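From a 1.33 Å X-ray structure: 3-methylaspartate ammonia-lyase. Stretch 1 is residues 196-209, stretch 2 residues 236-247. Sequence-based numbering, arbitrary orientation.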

# COMPACT_ATOMS: atom_id res chain seq x y z
N LEU A 196 4.18 -1.79 18.68
CA LEU A 196 2.93 -1.33 19.28
C LEU A 196 2.77 -1.84 20.71
O LEU A 196 1.82 -2.55 21.04
CB LEU A 196 1.74 -1.77 18.41
CG LEU A 196 0.39 -1.12 18.71
CD1 LEU A 196 0.42 0.37 18.57
CD2 LEU A 196 -0.64 -1.71 17.78
N ILE A 197 3.73 -1.49 21.56
CA ILE A 197 3.69 -1.91 22.96
C ILE A 197 2.81 -0.90 23.68
O ILE A 197 3.29 0.07 24.26
CB ILE A 197 5.13 -1.97 23.51
CG1 ILE A 197 5.98 -2.96 22.70
CG2 ILE A 197 5.13 -2.32 24.99
CD1 ILE A 197 5.55 -4.41 22.81
N ASN A 198 1.50 -1.11 23.63
CA ASN A 198 0.56 -0.12 24.11
C ASN A 198 -0.34 -0.58 25.26
O ASN A 198 -1.35 0.07 25.54
CB ASN A 198 -0.30 0.39 22.94
CG ASN A 198 -1.20 -0.69 22.37
OD1 ASN A 198 -1.18 -1.82 22.83
ND2 ASN A 198 -1.98 -0.33 21.36
N ASN A 199 0.05 -1.69 25.89
CA ASN A 199 -0.67 -2.29 27.02
C ASN A 199 0.34 -2.68 28.08
O ASN A 199 1.34 -3.31 27.77
CB ASN A 199 -1.47 -3.55 26.61
CG ASN A 199 -2.19 -4.18 27.78
OD1 ASN A 199 -1.61 -4.98 28.53
ND2 ASN A 199 -3.45 -3.82 27.96
N VAL A 200 0.05 -2.36 29.34
CA VAL A 200 0.95 -2.74 30.42
C VAL A 200 0.95 -4.24 30.73
O VAL A 200 1.99 -4.88 30.72
CB VAL A 200 0.63 -1.97 31.71
CG1 VAL A 200 1.42 -2.55 32.87
CG2 VAL A 200 0.94 -0.49 31.55
N GLU A 201 -0.21 -4.82 31.00
CA GLU A 201 -0.22 -6.22 31.44
C GLU A 201 0.28 -7.19 30.38
O GLU A 201 1.07 -8.10 30.68
CB GLU A 201 -1.61 -6.65 31.90
CG GLU A 201 -1.90 -6.40 33.37
CD GLU A 201 -0.92 -7.08 34.32
OE1 GLU A 201 -0.70 -8.31 34.20
OE2 GLU A 201 -0.37 -6.37 35.18
N GLU A 202 -0.13 -6.97 29.14
CA GLU A 202 0.14 -7.97 28.11
C GLU A 202 1.25 -7.67 27.14
O GLU A 202 1.74 -8.58 26.49
CB GLU A 202 -1.13 -8.22 27.31
CG GLU A 202 -2.28 -8.72 28.16
CD GLU A 202 -1.86 -9.74 29.21
OE1 GLU A 202 -0.97 -10.57 28.94
OE2 GLU A 202 -2.43 -9.71 30.33
N LYS A 203 1.65 -6.40 27.02
CA LYS A 203 2.66 -6.04 26.03
C LYS A 203 3.97 -5.60 26.71
O LYS A 203 5.03 -6.09 26.38
CB LYS A 203 2.09 -5.00 25.05
CG LYS A 203 0.94 -5.61 24.21
CD LYS A 203 0.17 -4.59 23.39
CE LYS A 203 -1.03 -5.24 22.70
NZ LYS A 203 -1.82 -4.27 21.91
N LEU A 204 3.88 -4.71 27.69
CA LEU A 204 5.09 -4.29 28.39
C LEU A 204 5.42 -5.26 29.51
O LEU A 204 6.57 -5.65 29.70
CB LEU A 204 4.89 -2.91 28.99
CG LEU A 204 6.01 -2.37 29.90
CD1 LEU A 204 7.32 -2.19 29.13
CD2 LEU A 204 5.58 -1.05 30.53
N GLY A 205 4.38 -5.65 30.24
CA GLY A 205 4.54 -6.45 31.44
C GLY A 205 4.47 -5.50 32.62
O GLY A 205 4.87 -4.34 32.52
N PHE A 206 3.96 -5.98 33.75
CA PHE A 206 3.82 -5.13 34.93
C PHE A 206 5.16 -4.67 35.47
O PHE A 206 5.24 -3.65 36.15
CB PHE A 206 2.99 -5.83 36.02
CG PHE A 206 3.73 -6.87 36.84
CD1 PHE A 206 3.91 -8.16 36.37
CD2 PHE A 206 4.19 -6.57 38.11
CE1 PHE A 206 4.55 -9.12 37.14
CE2 PHE A 206 4.82 -7.53 38.89
CZ PHE A 206 5.01 -8.80 38.40
N LYS A 207 6.21 -5.42 35.17
CA LYS A 207 7.56 -5.07 35.58
C LYS A 207 8.47 -4.90 34.37
O LYS A 207 9.69 -4.86 34.52
CB LYS A 207 8.12 -6.14 36.51
CG LYS A 207 7.44 -6.20 37.88
CD LYS A 207 7.07 -4.82 38.42
CE LYS A 207 6.85 -4.82 39.93
NZ LYS A 207 6.31 -3.53 40.45
N GLY A 208 7.87 -4.83 33.19
CA GLY A 208 8.63 -4.67 31.96
C GLY A 208 9.22 -5.97 31.44
O GLY A 208 10.01 -5.95 30.49
N GLU A 209 8.83 -7.09 32.05
CA GLU A 209 9.38 -8.39 31.69
C GLU A 209 8.95 -8.87 30.29
O GLU A 209 9.73 -9.53 29.60
CB GLU A 209 9.00 -9.44 32.75
CG GLU A 209 7.55 -9.91 32.75
CD GLU A 209 6.58 -8.93 33.40
OE1 GLU A 209 7.02 -7.86 33.86
OE2 GLU A 209 5.38 -9.24 33.45
N HIS A 236 13.79 -0.13 17.21
CA HIS A 236 13.05 1.06 17.61
C HIS A 236 11.67 0.55 17.99
O HIS A 236 10.95 -0.02 17.17
CB HIS A 236 13.03 2.03 16.42
CG HIS A 236 12.26 3.30 16.62
ND1 HIS A 236 12.60 4.46 15.97
CD2 HIS A 236 11.13 3.57 17.32
CE1 HIS A 236 11.72 5.40 16.25
NE2 HIS A 236 10.81 4.89 17.07
N ILE A 237 11.34 0.70 19.27
CA ILE A 237 10.10 0.20 19.83
C ILE A 237 9.36 1.33 20.50
O ILE A 237 9.94 2.11 21.25
CB ILE A 237 10.42 -0.94 20.83
CG1 ILE A 237 11.02 -2.14 20.08
CG2 ILE A 237 9.17 -1.33 21.61
CD1 ILE A 237 11.65 -3.20 20.98
N ASP A 238 8.06 1.44 20.20
CA ASP A 238 7.20 2.48 20.75
C ASP A 238 6.36 1.88 21.86
O ASP A 238 5.61 0.91 21.65
CB ASP A 238 6.28 3.02 19.65
CG ASP A 238 5.53 4.29 20.04
OD1 ASP A 238 5.45 4.67 21.24
OD2 ASP A 238 4.97 4.97 19.13
N VAL A 239 6.47 2.48 23.04
CA VAL A 239 5.81 1.96 24.23
C VAL A 239 4.64 2.79 24.75
O VAL A 239 4.10 2.49 25.81
CB VAL A 239 6.81 1.68 25.35
CG1 VAL A 239 7.91 0.76 24.85
CG2 VAL A 239 7.42 2.97 25.88
N TYR A 240 4.24 3.82 24.03
CA TYR A 240 2.99 4.53 24.34
C TYR A 240 2.83 4.89 25.80
O TYR A 240 1.73 4.77 26.36
CB TYR A 240 1.80 3.69 23.86
CG TYR A 240 1.76 3.66 22.36
CD1 TYR A 240 2.47 2.71 21.66
CD2 TYR A 240 1.07 4.63 21.65
CE1 TYR A 240 2.48 2.69 20.29
CE2 TYR A 240 1.06 4.62 20.27
CZ TYR A 240 1.77 3.65 19.60
OH TYR A 240 1.78 3.63 18.22
N GLY A 241 3.90 5.39 26.40
CA GLY A 241 3.88 5.85 27.77
C GLY A 241 3.80 4.78 28.83
O GLY A 241 3.76 5.10 30.03
N THR A 242 3.83 3.51 28.44
CA THR A 242 3.60 2.44 29.42
C THR A 242 4.71 2.29 30.45
O THR A 242 4.44 1.87 31.58
CB THR A 242 3.30 1.08 28.76
OG1 THR A 242 4.36 0.75 27.86
CG2 THR A 242 2.02 1.15 27.91
N ILE A 243 5.94 2.62 30.09
CA ILE A 243 7.04 2.52 31.05
C ILE A 243 6.81 3.47 32.22
O ILE A 243 7.00 3.09 33.38
CB ILE A 243 8.40 2.74 30.35
CG1 ILE A 243 8.69 1.56 29.41
CG2 ILE A 243 9.53 2.88 31.37
CD1 ILE A 243 9.91 1.72 28.52
N GLY A 244 6.35 4.68 31.94
CA GLY A 244 6.03 5.63 33.00
C GLY A 244 4.97 5.09 33.95
O GLY A 244 5.03 5.31 35.17
N LEU A 245 4.00 4.37 33.40
CA LEU A 245 2.91 3.83 34.21
C LEU A 245 3.37 2.80 35.23
O LEU A 245 2.83 2.78 36.34
CB LEU A 245 1.83 3.21 33.33
CG LEU A 245 1.04 4.16 32.43
CD1 LEU A 245 0.05 3.38 31.62
CD2 LEU A 245 0.34 5.25 33.23
N ILE A 246 4.35 1.97 34.90
CA ILE A 246 4.78 0.93 35.83
C ILE A 246 5.83 1.40 36.81
O ILE A 246 6.10 0.71 37.78
CB ILE A 246 5.24 -0.36 35.10
CG1 ILE A 246 6.45 -0.11 34.21
CG2 ILE A 246 4.09 -0.96 34.32
CD1 ILE A 246 7.18 -1.38 33.84
N PHE A 247 6.41 2.58 36.58
CA PHE A 247 7.44 3.08 37.49
C PHE A 247 7.05 4.37 38.21
O PHE A 247 7.90 5.21 38.51
CB PHE A 247 8.77 3.24 36.76
CG PHE A 247 9.32 1.95 36.26
CD1 PHE A 247 9.61 0.92 37.14
CD2 PHE A 247 9.52 1.74 34.90
CE1 PHE A 247 10.10 -0.28 36.69
CE2 PHE A 247 10.01 0.55 34.44
CZ PHE A 247 10.30 -0.46 35.33

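The two stretches bury 650 Å² between them, mostly through apolar side chains, with a single hydrogen bond across. Along stretch 2, Ile 237 makes the first contact, its CG2 lying 3.7 Å from Ile 197 CG1. Asp 238 then supplies the polar link: its O accepts from Ile 197 N at 3.1 Å, with an N-H...O angle of 143°. The carboxylate serves stretch 2 itself, Asp 238 OD1 accepting from Tyr 240 N at 3.2 Å (162°).

At Val 239, the carbonyl O comes within 3.0 Å of Ile 197 O; both are acceptors, so this is no hydrogen bond. Val 239 O is satisfied by its own turn, taking Thr 242 N at 2.8 Å and Thr 242 OG1 at 2.7 Å, while Val 239 CA approaches Ile 197 O at 3.2 Å in a CA-H...O contact. Tyr 240 points its CB toward stretch 1, and its CE1 meets Leu 196 CD1 at 3.5 Å; Ile 197 O lies at the ring edge.

Gly 241, with phi 73°, suits the type I' turn leading into the helix. Thr 242, rotamer p, combines its hydroxyl bond with a methyl group, CG2, 3.9 Å from Asn 198 C. Finally, Ile 246, with the largest covered area (94 Å²), points its CB toward stretch 1, and its branched side chain reaches two apolar partners: CG2 packs against Val 200 CG1 (3.4 Å) and CD1 against Leu 204 CD2 (3.7 Å).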